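Local coordinates for protein exodeoxyribonuclease III (Methanosarcina mazei, PDB 5J8N) that probably cuts DNA at apurinic or apyrimidinic sites and degrades double-stranded DNA from its 3' ends, with the help of magnesium or manganese ions, at residues N5-N10 and S238-I243; L82-G87 and R96-D101; E120-K125 and L174-A179; K145-G150 and E228-N233. The protein carries 3 engineered substitutions. All blocks are in the same frame, centred on the assembly; numbering follows the deposited sequence.

Interaction 1. Residues N5-N10 and S238-I243; sequences NLISWN and SIYPEI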
loop_
_atom_site.group_PDB
_atom_site.type_symbol
_atom_site.label_atom_id
_atom_site.label_comp_id
_atom_site.label_asym_id
_atom_site.label_seq_id
_atom_site.Cartn_x
_atom_site.Cartn_y
_atom_site.Cartn_z
ATOM N N ASN A 5 13.604 2.721 6.777
ATOM C CA ASN A 5 12.490 3.622 6.915
ATOM C C ASN A 5 11.693 3.544 5.596
ATOM O O ASN A 5 12.222 3.919 4.528
ATOM C CB ASN A 5 13.016 5.018 7.176
ATOM C CG ASN A 5 11.922 5.992 7.572
ATOM O OD1 ASN A 5 10.736 5.668 7.535
ATOM N ND2 ASN A 5 12.327 7.207 7.918
ATOM N N LEU A 6 10.496 3.004 5.662
ATOM C CA LEU A 6 9.674 2.757 4.514
ATOM C C LEU A 6 8.485 3.711 4.447
ATOM O O LEU A 6 7.834 3.980 5.466
ATOM C CB LEU A 6 9.163 1.316 4.556
ATOM C CG LEU A 6 8.221 0.881 3.424
ATOM C CD1 LEU A 6 8.476 -0.627 3.116
ATOM C CD2 LEU A 6 6.813 1.142 3.754
ATOM N N ILE A 7 8.188 4.219 3.240
ATOM C CA ILE A 7 6.983 5.030 3.045
ATOM C C ILE A 7 6.247 4.450 1.848
ATOM O O ILE A 7 6.859 3.910 0.916
ATOM C CB ILE A 7 7.355 6.509 2.877
ATOM C CG1 ILE A 7 6.115 7.431 2.887
ATOM C CG2 ILE A 7 8.193 6.772 1.582
ATOM C CD1 ILE A 7 6.497 8.903 3.115
ATOM N N SER A 8 4.927 4.491 1.888
ATOM C CA SER A 8 4.029 3.906 0.920
ATOM C C SER A 8 2.959 4.912 0.583
ATOM O O SER A 8 2.385 5.534 1.509
ATOM C CB SER A 8 3.423 2.654 1.527
ATOM O OG SER A 8 2.431 2.043 0.660
ATOM N N TRP A 9 2.677 5.109 -0.698
ATOM C CA TRP A 9 1.808 6.190 -1.083
ATOM C C TRP A 9 1.021 5.848 -2.341
ATOM O O TRP A 9 1.633 5.600 -3.388
ATOM C CB TRP A 9 2.655 7.471 -1.340
ATOM C CG TRP A 9 1.836 8.746 -1.489
ATOM C CD1 TRP A 9 0.523 8.966 -1.135
ATOM C CD2 TRP A 9 2.334 9.995 -1.977
ATOM N NE1 TRP A 9 0.174 10.319 -1.376
ATOM C CE2 TRP A 9 1.295 10.952 -1.871
ATOM C CE3 TRP A 9 3.587 10.393 -2.436
ATOM C CZ2 TRP A 9 1.447 12.269 -2.293
ATOM C CZ3 TRP A 9 3.759 11.716 -2.824
ATOM C CH2 TRP A 9 2.670 12.642 -2.759
ATOM N N ASN A 10 -0.312 5.921 -2.275
ATOM C CA ASN A 10 -1.123 5.887 -3.500
ATOM C C ASN A 10 -1.148 7.299 -4.070
ATOM O O ASN A 10 -1.671 8.226 -3.399
ATOM C CB ASN A 10 -2.543 5.397 -3.200
ATOM C CG ASN A 10 -3.444 5.463 -4.413
ATOM O OD1 ASN A 10 -3.354 6.396 -5.225
ATOM N ND2 ASN A 10 -4.350 4.467 -4.555
ATOM N N SER A 238 3.683 5.259 10.958
ATOM C CA SER A 238 3.273 6.654 10.763
ATOM C C SER A 238 2.209 6.786 9.707
ATOM O O SER A 238 2.126 5.971 8.795
ATOM C CB SER A 238 4.498 7.499 10.325
ATOM O OG SER A 238 5.488 7.473 11.332
ATOM N N ILE A 239 1.483 7.918 9.788
ATOM C CA ILE A 239 0.693 8.428 8.684
ATOM C C ILE A 239 1.261 9.823 8.474
ATOM O O ILE A 239 1.647 10.513 9.410
ATOM C CB ILE A 239 -0.806 8.449 8.984
ATOM C CG1 ILE A 239 -1.270 7.031 9.315
ATOM C CG2 ILE A 239 -1.602 8.978 7.800
ATOM C CD1 ILE A 239 -2.677 7.032 9.910
ATOM N N TYR A 240 1.314 10.231 7.193
ATOM C CA TYR A 240 1.917 11.526 6.811
ATOM C C TYR A 240 0.901 12.495 6.181
ATOM O O TYR A 240 0.963 12.780 4.972
ATOM C CB TYR A 240 3.083 11.275 5.799
ATOM C CG TYR A 240 4.253 10.529 6.372
ATOM C CD1 TYR A 240 4.264 9.127 6.383
ATOM C CD2 TYR A 240 5.369 11.209 6.825
ATOM C CE1 TYR A 240 5.381 8.451 6.907
ATOM C CE2 TYR A 240 6.438 10.519 7.380
ATOM C CZ TYR A 240 6.434 9.155 7.382
ATOM O OH TYR A 240 7.576 8.485 7.893
ATOM N N PRO A 241 -0.051 12.971 6.971
ATOM C CA PRO A 241 -1.124 13.794 6.408
ATOM C C PRO A 241 -0.621 15.142 5.875
ATOM O O PRO A 241 -1.372 15.822 5.148
ATOM C CB PRO A 241 -2.098 13.973 7.604
ATOM C CG PRO A 241 -1.230 13.806 8.824
ATOM C CD PRO A 241 -0.186 12.788 8.427
ATOM N N GLU A 242 0.598 15.523 6.205
ATOM C CA GLU A 242 1.176 16.781 5.718
ATOM C C GLU A 242 1.684 16.644 4.286
ATOM O O GLU A 242 2.006 17.665 3.687
ATOM C CB GLU A 242 2.306 17.284 6.655
ATOM C CG GLU A 242 3.614 16.430 6.608
ATOM C CD GLU A 242 3.634 15.164 7.467
ATOM O OE1 GLU A 242 4.736 14.673 7.760
ATOM O OE2 GLU A 242 2.571 14.652 7.877
ATOM N N ILE A 243 1.719 15.455 3.713
ATOM C CA ILE A 243 2.223 15.287 2.346
ATOM C C ILE A 243 1.067 15.333 1.363
ATOM O O ILE A 243 0.171 14.480 1.414
ATOM C CB ILE A 243 3.012 13.975 2.208
ATOM C CG1 ILE A 243 4.226 14.066 3.142
ATOM C CG2 ILE A 243 3.437 13.742 0.710
ATOM C CD1 ILE A 243 5.130 12.884 3.130
HETATM O O HOH W 1 8.093 5.871 7.755
HETATM O O HOH W 2 9.935 8.950 9.371
#

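Interaction 2. Residues L82-G87 and R96-D101; sequences LEKGMG and RFLRTD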
loop_
_atom_site.group_PDB
_atom_site.type_symbol
_atom_site.label_atom_id
_atom_site.label_comp_id
_atom_site.label_asym_id
_atom_site.label_seq_id
_atom_site.Cartn_x
_atom_site.Cartn_y
_atom_site.Cartn_z
ATOM N N LEU A 82 12.868 -10.291 -7.278
ATOM C CA LEU A 82 11.867 -9.389 -7.816
ATOM C C LEU A 82 10.791 -10.262 -8.465
ATOM O O LEU A 82 11.145 -11.074 -9.345
ATOM C CB LEU A 82 12.517 -8.441 -8.860
ATOM C CG LEU A 82 11.537 -7.637 -9.720
ATOM C CD1 LEU A 82 10.828 -6.596 -8.861
ATOM C CD2 LEU A 82 12.388 -7.000 -10.798
ATOM N N GLU A 83 9.525 -10.082 -8.069
ATOM C CA GLU A 83 8.445 -10.803 -8.736
ATOM C C GLU A 83 7.273 -9.884 -8.950
ATOM O O GLU A 83 6.816 -9.202 -8.011
ATOM C CB GLU A 83 8.004 -12.050 -7.938
ATOM C CG GLU A 83 9.137 -13.011 -7.757
ATOM C CD GLU A 83 8.710 -14.341 -7.168
ATOM O OE1 GLU A 83 7.521 -14.508 -6.870
ATOM O OE2 GLU A 83 9.572 -15.223 -7.026
ATOM N N LYS A 84 6.866 -9.834 -10.207
ATOM C CA LYS A 84 5.749 -9.008 -10.595
ATOM C C LYS A 84 4.577 -9.949 -10.676
ATOM O O LYS A 84 4.513 -10.813 -11.558
ATOM C CB LYS A 84 6.043 -8.287 -11.911
ATOM C CG LYS A 84 7.194 -7.300 -11.766
ATOM C CD LYS A 84 7.669 -6.756 -13.095
ATOM C CE LYS A 84 8.768 -5.712 -12.894
ATOM N NZ LYS A 84 9.226 -5.072 -14.174
ATOM N N GLY A 85 3.723 -9.860 -9.665
ATOM C CA GLY A 85 2.457 -10.538 -9.665
ATOM C C GLY A 85 2.536 -11.721 -8.716
ATOM O O GLY A 85 3.630 -12.215 -8.328
ATOM N N MET A 86 1.360 -12.236 -8.368
ATOM C CA MET A 86 1.242 -13.413 -7.520
ATOM C C MET A 86 1.363 -14.732 -8.256
ATOM O O MET A 86 1.397 -15.806 -7.633
ATOM C CB MET A 86 -0.102 -13.407 -6.782
ATOM C CG MET A 86 -0.207 -12.360 -5.746
ATOM S SD MET A 86 -1.811 -12.365 -4.830
ATOM C CE MET A 86 -2.958 -11.577 -5.980
ATOM N N GLY A 87 1.381 -14.664 -9.585
ATOM C CA GLY A 87 1.355 -15.840 -10.424
ATOM C C GLY A 87 -0.031 -16.352 -10.783
ATOM O O GLY A 87 -0.219 -17.533 -11.067
ATOM N N ARG A 96 -1.104 -4.872 -10.006
ATOM C CA ARG A 96 -1.412 -4.432 -8.660
ATOM C C ARG A 96 -0.456 -4.918 -7.604
ATOM O O ARG A 96 -0.644 -4.572 -6.444
ATOM C CB ARG A 96 -2.811 -4.959 -8.264
ATOM C CG ARG A 96 -3.927 -4.385 -9.072
ATOM C CD ARG A 96 -5.242 -5.018 -8.602
ATOM N NE ARG A 96 -6.247 -4.372 -9.406
ATOM C CZ ARG A 96 -6.697 -3.165 -9.168
ATOM N NH1 ARG A 96 -6.296 -2.512 -8.084
ATOM N NH2 ARG A 96 -7.597 -2.615 -10.008
ATOM N N PHE A 97 0.549 -5.728 -7.965
ATOM C CA PHE A 97 1.305 -6.484 -6.980
ATOM C C PHE A 97 2.746 -6.539 -7.394
ATOM O O PHE A 97 3.084 -7.008 -8.483
ATOM C CB PHE A 97 0.706 -7.888 -6.887
ATOM C CG PHE A 97 1.353 -8.791 -5.898
ATOM C CD1 PHE A 97 2.526 -9.443 -6.199
ATOM C CD2 PHE A 97 0.725 -9.020 -4.655
ATOM C CE1 PHE A 97 3.106 -10.379 -5.243
ATOM C CE2 PHE A 97 1.281 -9.934 -3.736
ATOM C CZ PHE A 97 2.472 -10.552 -4.040
ATOM N N LEU A 98 3.597 -6.091 -6.495
ATOM C CA LEU A 98 5.048 -6.137 -6.749
ATOM C C LEU A 98 5.798 -6.606 -5.520
ATOM O O LEU A 98 5.719 -5.958 -4.445
ATOM C CB LEU A 98 5.507 -4.729 -7.198
ATOM C CG LEU A 98 6.989 -4.572 -7.451
ATOM C CD1 LEU A 98 7.358 -5.415 -8.578
ATOM C CD2 LEU A 98 7.312 -3.087 -7.765
ATOM N N ARG A 99 6.507 -7.712 -5.660
ATOM C CA ARG A 99 7.321 -8.299 -4.594
ATOM C C ARG A 99 8.778 -7.985 -4.798
ATOM O O ARG A 99 9.357 -8.222 -5.878
ATOM C CB ARG A 99 7.085 -9.800 -4.552
ATOM C CG ARG A 99 8.054 -10.530 -3.639
ATOM C CD ARG A 99 7.723 -12.004 -3.578
ATOM N NE ARG A 99 8.775 -12.747 -2.869
ATOM C CZ ARG A 99 8.774 -14.044 -2.747
ATOM N NH1 ARG A 99 7.788 -14.761 -3.209
ATOM N NH2 ARG A 99 9.804 -14.624 -2.132
ATOM N N THR A 100 9.417 -7.478 -3.749
ATOM C CA THR A 100 10.865 -7.302 -3.720
ATOM C C THR A 100 11.375 -7.894 -2.411
ATOM O O THR A 100 10.942 -7.456 -1.338
ATOM C CB THR A 100 11.259 -5.794 -3.824
ATOM O OG1 THR A 100 10.520 -5.064 -2.843
ATOM C CG2 THR A 100 10.948 -5.246 -5.210
ATOM N N ASP A 101 12.297 -8.840 -2.484
ATOM C CA ASP A 101 12.864 -9.461 -1.272
ATOM C C ASP A 101 14.112 -8.721 -0.909
ATOM O O ASP A 101 14.943 -8.436 -1.791
ATOM C CB ASP A 101 13.190 -10.940 -1.496
ATOM C CG ASP A 101 11.952 -11.789 -1.740
ATOM O OD1 ASP A 101 10.830 -11.257 -1.847
ATOM O OD2 ASP A 101 12.129 -13.008 -1.740
#

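Interaction 3. Residues E120-K125 and L174-A179; sequences ERLGYK and LPEERA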
loop_
_atom_site.group_PDB
_atom_site.type_symbol
_atom_site.label_atom_id
_atom_site.label_comp_id
_atom_site.label_asym_id
_atom_site.label_seq_id
_atom_site.Cartn_x
_atom_site.Cartn_y
_atom_site.Cartn_z
ATOM N N GLU A 120 -19.522 -6.870 -9.904
ATOM C CA GLU A 120 -18.502 -7.763 -10.424
ATOM C C GLU A 120 -17.130 -7.306 -9.891
ATOM O O GLU A 120 -16.254 -8.151 -9.593
ATOM C CB GLU A 120 -18.539 -7.806 -11.946
ATOM C CG GLU A 120 -17.414 -8.569 -12.575
ATOM C CD GLU A 120 -16.539 -7.685 -13.414
ATOM O OE1 GLU A 120 -17.049 -6.701 -13.997
ATOM O OE2 GLU A 120 -15.328 -7.962 -13.460
ATOM N N ARG A 121 -16.932 -5.998 -9.728
ATOM C CA ARG A 121 -15.637 -5.552 -9.251
ATOM C C ARG A 121 -15.523 -5.763 -7.752
ATOM O O ARG A 121 -14.429 -6.023 -7.271
ATOM C CB ARG A 121 -15.339 -4.087 -9.594
ATOM C CG ARG A 121 -15.045 -3.874 -11.069
ATOM C CD ARG A 121 -13.953 -4.813 -11.581
ATOM N NE ARG A 121 -12.660 -4.433 -11.033
ATOM C CZ ARG A 121 -11.506 -4.986 -11.371
ATOM N NH1 ARG A 121 -11.451 -5.996 -12.227
ATOM N NH2 ARG A 121 -10.414 -4.501 -10.840
ATOM N N LEU A 122 -16.645 -5.713 -7.045
ATOM C CA LEU A 122 -16.605 -6.084 -5.623
ATOM C C LEU A 122 -16.200 -7.586 -5.528
ATOM O O LEU A 122 -15.346 -7.942 -4.698
ATOM C CB LEU A 122 -17.965 -5.847 -4.944
ATOM C CG LEU A 122 -18.043 -6.358 -3.495
ATOM C CD1 LEU A 122 -16.960 -5.711 -2.616
ATOM C CD2 LEU A 122 -19.440 -6.098 -2.915
ATOM N N GLY A 123 -16.720 -8.414 -6.410
ATOM C CA GLY A 123 -16.400 -9.838 -6.439
ATOM C C GLY A 123 -14.920 -10.011 -6.709
ATOM O O GLY A 123 -14.256 -10.838 -6.069
ATOM N N TYR A 124 -14.391 -9.226 -7.634
ATOM C CA TYR A 124 -13.002 -9.314 -8.011
ATOM C C TYR A 124 -12.129 -8.914 -6.838
ATOM O O TYR A 124 -11.107 -9.553 -6.557
ATOM C CB TYR A 124 -12.726 -8.406 -9.233
ATOM C CG TYR A 124 -11.299 -8.452 -9.765
ATOM C CD1 TYR A 124 -10.950 -9.360 -10.777
ATOM C CD2 TYR A 124 -10.322 -7.587 -9.312
ATOM C CE1 TYR A 124 -9.649 -9.393 -11.256
ATOM C CE2 TYR A 124 -9.033 -7.610 -9.799
ATOM C CZ TYR A 124 -8.708 -8.517 -10.779
ATOM O OH TYR A 124 -7.420 -8.514 -11.234
ATOM N N LYS A 125 -12.481 -7.813 -6.173
ATOM C CA LYS A 125 -11.777 -7.377 -4.975
ATOM C C LYS A 125 -11.711 -8.498 -3.914
ATOM O O LYS A 125 -10.632 -8.772 -3.376
ATOM C CB LYS A 125 -12.464 -6.131 -4.386
ATOM C CG LYS A 125 -11.822 -5.610 -3.120
ATOM C CD LYS A 125 -12.608 -4.400 -2.607
ATOM C CE LYS A 125 -11.888 -3.816 -1.378
ATOM N NZ LYS A 125 -12.694 -2.689 -0.796
ATOM N N LEU A 174 -17.893 -2.230 3.718
ATOM C CA LEU A 174 -18.880 -3.309 3.800
ATOM C C LEU A 174 -18.521 -4.325 4.856
ATOM O O LEU A 174 -17.338 -4.633 5.036
ATOM C CB LEU A 174 -19.041 -4.017 2.454
ATOM C CG LEU A 174 -19.548 -3.127 1.300
ATOM C CD1 LEU A 174 -19.391 -3.903 0.001
ATOM C CD2 LEU A 174 -21.025 -2.795 1.460
ATOM N N PRO A 175 -19.528 -4.877 5.549
ATOM C CA PRO A 175 -19.180 -5.907 6.537
ATOM C C PRO A 175 -18.257 -7.008 5.993
ATOM O O PRO A 175 -17.302 -7.400 6.707
ATOM C CB PRO A 175 -20.564 -6.465 6.958
ATOM C CG PRO A 175 -21.481 -5.222 6.871
ATOM C CD PRO A 175 -20.973 -4.538 5.577
ATOM N N GLU A 176 -18.467 -7.510 4.782
ATOM C CA GLU A 176 -17.672 -8.608 4.280
ATOM C C GLU A 176 -16.215 -8.211 4.022
ATOM O O GLU A 176 -15.295 -9.024 4.148
ATOM C CB GLU A 176 -18.320 -9.172 3.013
ATOM C CG GLU A 176 -18.600 -8.090 1.952
ATOM C CD GLU A 176 -20.031 -7.506 1.980
ATOM O OE1 GLU A 176 -20.574 -7.269 0.862
ATOM O OE2 GLU A 176 -20.649 -7.295 3.068
ATOM N N GLU A 177 -15.993 -6.958 3.650
ATOM C CA GLU A 177 -14.633 -6.480 3.450
ATOM C C GLU A 177 -13.888 -6.376 4.800
ATOM O O GLU A 177 -12.699 -6.766 4.928
ATOM C CB GLU A 177 -14.645 -5.138 2.754
ATOM C CG GLU A 177 -15.245 -5.212 1.363
ATOM C CD GLU A 177 -15.543 -3.841 0.800
ATOM O OE1 GLU A 177 -16.071 -2.981 1.544
ATOM O OE2 GLU A 177 -15.232 -3.632 -0.396
ATOM N N ARG A 178 -14.578 -5.797 5.784
ATOM C CA ARG A 178 -14.037 -5.666 7.138
ATOM C C ARG A 178 -13.767 -7.056 7.716
ATOM O O ARG A 178 -12.724 -7.246 8.379
ATOM C CB ARG A 178 -15.015 -4.893 8.000
ATOM C CG ARG A 178 -15.251 -3.451 7.470
ATOM C CD ARG A 178 -16.408 -2.805 8.202
ATOM N NE ARG A 178 -16.079 -2.685 9.634
ATOM C CZ ARG A 178 -16.970 -2.446 10.587
ATOM N NH1 ARG A 178 -18.276 -2.299 10.299
ATOM N NH2 ARG A 178 -16.555 -2.347 11.847
ATOM N N ALA A 179 -14.656 -8.013 7.425
ATOM C CA ALA A 179 -14.529 -9.379 7.959
ATOM C C ALA A 179 -13.289 -9.998 7.334
ATOM O O ALA A 179 -12.564 -10.777 7.987
ATOM C CB ALA A 179 -15.768 -10.213 7.670
#

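Interaction 4. Residues K145-G150 and E228-N233; sequences KLVICG and ENLREN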
loop_
_atom_site.group_PDB
_atom_site.type_symbol
_atom_site.label_atom_id
_atom_site.label_comp_id
_atom_site.label_asym_id
_atom_site.label_seq_id
_atom_site.Cartn_x
_atom_site.Cartn_y
_atom_site.Cartn_z
ATOM N N LYS A 145 9.780 -13.296 6.698
ATOM C CA LYS A 145 9.306 -12.097 7.431
ATOM C C LYS A 145 8.651 -11.233 6.407
ATOM O O LYS A 145 9.332 -10.812 5.462
ATOM C CB LYS A 145 10.494 -11.387 8.130
ATOM C CG LYS A 145 11.033 -12.186 9.357
ATOM C CD LYS A 145 12.536 -12.455 9.223
ATOM C CE LYS A 145 13.342 -11.254 9.726
ATOM N NZ LYS A 145 14.797 -11.190 9.268
ATOM N N LEU A 146 7.360 -10.947 6.556
ATOM C CA LEU A 146 6.589 -10.246 5.540
ATOM C C LEU A 146 6.236 -8.855 5.945
ATOM O O LEU A 146 5.674 -8.636 7.021
ATOM C CB LEU A 146 5.279 -11.000 5.277
ATOM C CG LEU A 146 5.542 -12.334 4.579
ATOM C CD1 LEU A 146 4.420 -13.320 4.829
ATOM C CD2 LEU A 146 5.733 -12.108 3.094
ATOM N N VAL A 147 6.481 -7.903 5.043
ATOM C CA VAL A 147 6.018 -6.533 5.173
ATOM C C VAL A 147 5.098 -6.335 3.979
ATOM O O VAL A 147 5.518 -6.584 2.835
ATOM C CB VAL A 147 7.186 -5.533 5.125
ATOM C CG1 VAL A 147 6.668 -4.099 5.183
ATOM C CG2 VAL A 147 8.097 -5.792 6.244
ATOM N N ILE A 148 3.862 -5.912 4.215
ATOM C CA ILE A 148 2.895 -5.705 3.154
ATOM C C ILE A 148 2.402 -4.296 3.228
ATOM O O ILE A 148 1.772 -3.887 4.207
ATOM C CB ILE A 148 1.691 -6.670 3.282
ATOM C CG1 ILE A 148 2.210 -8.122 3.290
ATOM C CG2 ILE A 148 0.702 -6.448 2.142
ATOM C CD1 ILE A 148 1.896 -8.860 4.601
ATOM N N CYS A 149 2.674 -3.517 2.193
ATOM C CA CYS A 149 2.185 -2.120 2.257
ATOM C C CYS A 149 1.298 -1.864 1.063
ATOM O O CYS A 149 1.482 -2.408 -0.050
ATOM C CB CYS A 149 3.334 -1.118 2.265
ATOM S SG CYS A 149 4.471 -1.161 0.855
ATOM N N GLY A 150 0.394 -0.909 1.270
ATOM C CA GLY A 150 -0.338 -0.390 0.127
ATOM C C GLY A 150 -1.729 0.011 0.506
ATOM O O GLY A 150 -2.081 0.243 1.678
ATOM N N GLU A 228 3.705 -11.571 12.281
ATOM C CA GLU A 228 3.970 -11.513 13.716
ATOM C C GLU A 228 5.437 -11.660 14.062
ATOM O O GLU A 228 5.891 -11.080 15.053
ATOM C CB GLU A 228 3.145 -12.635 14.420
ATOM C CG GLU A 228 3.536 -12.935 15.862
ATOM C CD GLU A 228 3.196 -11.810 16.782
ATOM O OE1 GLU A 228 3.900 -11.658 17.819
ATOM O OE2 GLU A 228 2.211 -11.092 16.479
ATOM N N ASN A 229 6.163 -12.451 13.255
ATOM C CA ASN A 229 7.585 -12.634 13.548
ATOM C C ASN A 229 8.400 -11.325 13.402
ATOM O O ASN A 229 9.534 -11.287 13.899
ATOM C CB ASN A 229 8.220 -13.734 12.689
ATOM C CG ASN A 229 8.087 -13.480 11.197
ATOM O OD1 ASN A 229 7.689 -12.410 10.749
ATOM N ND2 ASN A 229 8.447 -14.498 10.397
ATOM N N LEU A 230 7.814 -10.248 12.868
ATOM C CA LEU A 230 8.478 -8.941 12.814
ATOM C C LEU A 230 8.082 -7.972 13.946
ATOM O O LEU A 230 8.584 -6.840 13.995
ATOM C CB LEU A 230 8.178 -8.288 11.472
ATOM C CG LEU A 230 8.995 -8.828 10.293
ATOM C CD1 LEU A 230 8.482 -8.242 8.998
ATOM C CD2 LEU A 230 10.468 -8.413 10.454
ATOM N N ARG A 231 7.282 -8.431 14.900
ATOM C CA ARG A 231 6.763 -7.524 15.955
ATOM C C ARG A 231 7.870 -6.734 16.633
ATOM O O ARG A 231 7.725 -5.502 16.721
ATOM C CB ARG A 231 5.985 -8.314 17.011
ATOM C CG ARG A 231 5.473 -7.452 18.178
ATOM C CD ARG A 231 4.867 -8.344 19.274
ATOM N NE ARG A 231 3.651 -9.042 18.848
ATOM C CZ ARG A 231 2.457 -8.464 18.824
ATOM N NH1 ARG A 231 2.358 -7.188 19.174
ATOM N NH2 ARG A 231 1.384 -9.144 18.438
ATOM N N GLU A 232 8.972 -7.374 17.018
ATOM C CA GLU A 232 9.973 -6.677 17.819
ATOM C C GLU A 232 10.863 -5.806 16.934
ATOM O O GLU A 232 11.641 -4.979 17.438
ATOM C CB GLU A 232 10.817 -7.664 18.583
ATOM C CG GLU A 232 10.004 -8.632 19.415
ATOM C CD GLU A 232 8.982 -7.961 20.308
ATOM O OE1 GLU A 232 9.266 -6.866 20.843
ATOM O OE2 GLU A 232 7.887 -8.544 20.489
ATOM N N ASN A 233 10.778 -6.020 15.626
ATOM C CA ASN A 233 11.541 -5.183 14.668
ATOM C C ASN A 233 10.897 -3.869 14.305
ATOM O O ASN A 233 11.562 -2.987 13.739
ATOM C CB ASN A 233 11.798 -5.982 13.390
ATOM C CG ASN A 233 12.571 -7.244 13.683
ATOM O OD1 ASN A 233 11.988 -8.346 13.655
ATOM N ND2 ASN A 233 13.847 -7.114 14.004
#

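Interaction 1. Residues N5-N10 and S238-I243
In the DNase I-like fold of this AP/ExoA-family enzyme, strand 3-10 runs inside a six-stranded sheet whose edge strand, 234-239, lies two places away beyond strand 251-256. Contact is therefore made by side chains, largely from the type I turn Tyr240 to Ile243 that follows the edge strand. Ile243 CB is aimed at strand 3-10 and divides the side chain into two arms. Ile243 CG2, anti to the backbone N, reaches over one face of the Trp9 indole, toward the rim of the six-membered ring, and makes a CH-pi contact 4.0 Å from its centroid, nearest Trp9 CH2 at 3.7 Å. The other arm runs through CG1, anti to the carbonyl carbon, and ends in Ile243 CD1, which meets Ile7 CD1 at 4.2 Å. Ile7 CD1 in turn sits over a face of the Tyr240 ring, 4.0 Å from its centroid. Leu25 of helix 22-27 touches Ile7, Trp9 and Ile243 alike, and Trp9 NE1 hydrogen-bonds to His248 O, a predicted catalytic residue. At the phenol the chemistry turns polar. One water donates to Asn5 OD1 and Leu6 O and accepts from Tyr240 OH at 2.7 Å; a second water donates to the same Tyr240 OH at 2.8 Å.

Interaction 2. Residues L82-G87 and R96-D101
Backbone hydrogen bonds make strands 82-84 and 97-101 an antiparallel pair at the edge of the seven-stranded sheet. Glu83 and Arg99 form its hydrogen-bonded pair: Glu83 N to Arg99 O is 2.9 Å, on a carbonyl lone pair, and Arg99 N to Glu83 O is 2.8 Å, nearly along the C=O axis. Gly85 N makes a weak bond to Phe97 O.

Charge follows on the face carrying Glu83 and Arg99. Arg99 grips Asp101 side-on in its guanidinium plane, NE to OD1 at 2.7 Å and NH2 to OD2 at 2.9 Å, both on syn lone pairs. Glu83 OE1, well out of that plane and 3.7 Å from Arg99 NH1, makes a long salt bridge of charges only, no N-H pointing at it; Glu83 OE2 pairs with Lys81.

Aromatic packing closes the end: Met86 CG lies over the centre of the Phe97 ring, 3.5 Å from its centroid, with SD oblique in a Met-aromatic contact. An alanine in place of Phe97 would remove the ring that Met86 CG and Tyr135 pack on, and would probably loosen the chain at Gly85 and Met86. On the sheet face of Leu82, Lys84 and Leu98, Leu98 CD1 touches Leu82 CD1 at 3.7 Å.

Strand 106-111 continues the sheet, strand 71-75 meets Leu98, and helix 119-141 covers the charged face, its Tyr135 edge-to-face with Phe97 and hydrogen-bonded to Arg99 NH1.

Interaction 3. Residues E120-K125 and L174-A179
A buried salt bridge, flanked by a small leucine contact, links the N-terminal parts of two helices, 119-141 and 175-186, in the alpha/beta fold of the DNase I-like family. The short helical segments run nearly parallel, 11° apart, but their axes stay 11.8 Å from each other, so long side chains rather than closely packed backbones span the gap.

Lys125, fully extended with CG anti to the backbone N, crosses Glu177 at about a right angle and brings NZ to 2.7 Å from Glu177 OE2. The ammonium comes from above the carboxylate plane, 65° out of it. NZ also bonds to Asn153 O and Thr154 OG1, three bonds that would fix its position beside Asn153, the predicted transition-state stabiliser.

Glu177 has several partners as well. Leu174 is the N-cap of helix 175-186, and its amide N donates to Glu177 OE1 at 2.9 Å on the anti lone pair. Gly172 N adds a bond to OE1, and Ser171 OG one to OE2. With the lysine and the helix start so near, the carboxylate is likely to stay ionised. An alanine in place of Glu177 would remove the carboxylate that Lys125 NZ and the Leu174 amide bind, and would probably loosen the lysine and the start of helix 175-186.

Beside the bridge, Leu122 CD1 touches Glu177 OE2 at 3.5 Å, placing a methyl group against that oxygen. The two leucines meet tip to tip, Leu122 CD2 3.7 Å from Leu174 CD1.

Interaction 4. Residues K145-G150 and E228-N233
Lys145 CG stands above the amide plane of Asn229, 3.6 Å from both its ND2 and OD1, so the lysine meets this flat group with a methylene and not with its charge. The amide is held by bonds of its own, OD1 with Ser227 OG and ND2 with the carbonyl of Lys144, while Asn229 CG takes the crowded position between the backbone N and the carbonyl carbon. On the far side of the 3-10 segment 228-233, the Arg231 guanidinium has Glu228 OE1 at its edge, 2.8 Å from Arg231 NE, in a side-on salt bridge within the segment.

Beside the Asn229 amide lies Leu230. Its CG rests 3.7 Å from Lys145 CB, and its two methyl groups diverge: CD2 follows the lysine, whereas CD1 reaches past to Val147 CG2 at 3.7 Å and to the backbone Leu146 O at 3.5 Å. Phe257 also touches Leu230 and Lys145. Thus the connection between strands 218-227 and 234-239, which belong to different sheets, packs against the start of strand 146-149.

No hydrogen bond crosses here. Lys145 NZ goes off to Asp104 O, and direct contact between the two segments is van der Waals; polar links pass through Ser227 and Lys144.

Overall arrangement
Interactions 1 and 4 meet where Ser8 of the six-stranded sheet packs on Cys149 and Gly150 of the other sheet; both are chiefly hydrocarbon contacts, and interaction 1 adds bridging waters at the Tyr240 hydroxyl. Interaction 4 is buried; the other three are partly buried, with interaction 3 farthest from the centre of the chain. Interaction 2 lies at the edge of the sheet that also holds strand 146-149, and is the one contact built on backbone pairing. Helix 119-141 joins three of them: it covers interaction 2, touches Leu146 of interaction 4 and supplies Lys125 to interaction 3, a charge pair near predicted catalytic residues. Arg96 and Arg121, close like charges between interactions 2 and 3, share Glu94 as a salt-bridge partner.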